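Local coordinates for putative methyltransferase protein (Bacteroides fragilis, PDB 5BP9) that binds S-adenosyl-L-homocysteine and probably acts as an S-adenosylmethionine-dependent methyltransferase, at residues 96-101 / 113-118. Numbering follows the deposited sequence.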
loop_
_atom_site.group_PDB
_atom_site.type_symbol
_atom_site.label_atom_id
_atom_site.label_comp_id
_atom_site.label_asym_id
_atom_site.label_seq_id
_atom_site.Cartn_x
_atom_site.Cartn_y
_atom_site.Cartn_z
ATOM N N THR A 96 12.948 2.970 6.956
ATOM C CA THR A 96 13.877 1.872 6.767
ATOM C C THR A 96 13.801 1.387 5.322
ATOM O O THR A 96 14.811 1.193 4.653
ATOM C CB THR A 96 13.567 0.710 7.745
ATOM O OG1 THR A 96 13.692 1.184 9.100
ATOM C CG2 THR A 96 14.509 -0.475 7.512
ATOM N N ALA A 97 12.582 1.205 4.835
ATOM C CA ALA A 97 12.387 0.787 3.455
ATOM C C ALA A 97 12.913 1.775 2.411
ATOM O O ALA A 97 13.569 1.355 1.471
ATOM C CB ALA A 97 10.911 0.477 3.216
ATOM N N LEU A 98 12.631 3.070 2.563
ATOM C CA LEU A 98 13.119 4.063 1.619
ATOM C C LEU A 98 14.632 4.102 1.527
ATOM O O LEU A 98 15.176 4.179 0.434
ATOM C CB LEU A 98 12.577 5.473 1.924
ATOM C CG LEU A 98 11.061 5.662 1.906
ATOM C CD1 LEU A 98 10.741 7.145 1.940
ATOM C CD2 LEU A 98 10.372 4.983 0.725
ATOM N N ALA A 99 15.306 3.997 2.673
ATOM C CA ALA A 99 16.767 3.991 2.698
ATOM C C ALA A 99 17.382 2.789 1.977
ATOM O O ALA A 99 18.492 2.893 1.408
ATOM C CB ALA A 99 17.243 4.076 4.138
HETATM N N MSE A 100 16.659 1.666 1.982
HETATM C CA MSE A 100 17.092 0.418 1.352
HETATM C C MSE A 100 16.770 0.331 -0.125
HETATM O O MSE A 100 17.325 -0.506 -0.818
HETATM C CB MSE A 100 16.374 -0.783 1.998
HETATM C CG MSE A 100 16.942 -1.085 3.349
HETATM SE SE MSE A 100 15.685 -2.374 4.128
HETATM C CE MSE A 100 16.232 -3.858 2.995
ATOM N N ALA A 101 15.868 1.189 -0.603
ATOM C CA ALA A 101 15.382 1.134 -1.955
ATOM C C ALA A 101 16.463 1.582 -2.918
ATOM O O ALA A 101 17.035 2.664 -2.755
ATOM C CB ALA A 101 14.153 2.006 -2.108
ATOM N N GLY A 113 1.967 10.947 -2.814
ATOM C CA GLY A 113 3.324 11.017 -3.373
ATOM C C GLY A 113 4.437 11.245 -2.379
ATOM O O GLY A 113 5.585 11.460 -2.796
ATOM N N CYS A 114 4.140 11.149 -1.083
ATOM C CA CYS A 114 5.131 11.385 -0.054
ATOM C C CYS A 114 6.391 10.533 -0.220
ATOM O O CYS A 114 7.505 11.070 -0.129
ATOM C CB CYS A 114 4.509 11.204 1.354
ATOM S SG CYS A 114 3.825 9.562 1.779
ATOM N N HIS A 115 6.226 9.223 -0.449
ATOM C CA HIS A 115 7.369 8.352 -0.591
ATOM C C HIS A 115 8.108 8.687 -1.876
ATOM O O HIS A 115 9.340 8.796 -1.862
ATOM C CB HIS A 115 6.989 6.878 -0.530
ATOM C CG HIS A 115 6.397 6.476 0.781
ATOM N ND1 HIS A 115 5.235 5.741 0.888
ATOM C CD2 HIS A 115 6.800 6.730 2.044
ATOM C CE1 HIS A 115 4.959 5.556 2.163
ATOM N NE2 HIS A 115 5.892 6.151 2.882
ATOM N N ALA A 116 7.361 8.874 -2.965
ATOM C CA ALA A 116 7.961 9.164 -4.258
ATOM C C ALA A 116 8.781 10.445 -4.204
ATOM O O ALA A 116 9.916 10.461 -4.698
ATOM C CB ALA A 116 6.910 9.245 -5.351
ATOM N N LEU A 117 8.229 11.500 -3.602
ATOM C CA LEU A 117 8.987 12.753 -3.415
ATOM C C LEU A 117 10.261 12.593 -2.595
ATOM O O LEU A 117 11.286 13.170 -2.929
ATOM C CB LEU A 117 8.104 13.830 -2.785
ATOM C CG LEU A 117 6.967 14.333 -3.682
ATOM C CD1 LEU A 117 6.000 15.228 -2.907
ATOM C CD2 LEU A 117 7.483 15.072 -4.911
ATOM N N ALA A 118 10.198 11.825 -1.519
ATOM C CA ALA A 118 11.384 11.563 -0.703
ATOM C C ALA A 118 12.447 10.847 -1.502
ATOM O O ALA A 118 13.629 11.192 -1.434
ATOM C CB ALA A 118 11.028 10.783 0.542
#
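Leu98 reaches across from helix 92-100 to His115 and Ala118, one turn apart on helix 114-121. CD1 of Leu98 bridges the two: it lies 3.9 Å from CB of Ala118 and 4.0 Å from CD2 of His115, approaching the imidazole obliquely. The other methyl, CD2 of Leu98, serves His115, 4.1 Å from its CB. Both methyls lie on one side of the ring plane, and the two side chains cross at roughly a right angle. With CG anti to the carbonyl carbon (chi1 -60°), Leu98 carries its methyls toward helix 114-121. Between the two segments every contact within 4.5 Å is side chain to side chain; the nearest CA atoms, of Leu98 and His115, stay 7.5 Å apart, and just 120 Å² is buried.

In the next shell, SG of Cys114 sits 4.0 Å above the centre of the opposite imidazole face, and NE2 of His115 hydrogen-bonds OE1 of Glu94, one turn before Leu98. Met90 touches both Leu98 and His115. Gly113, N-cap of helix 114-121, belongs to a probable Rossmann-type glycine motif after strand 104-108.

Since His115 also touches the bound S-adenosyl-L-homocysteine, the apolar contact at CB and CD2, together with the Glu94 bond, probably helps orient a cofactor-pocket imidazole.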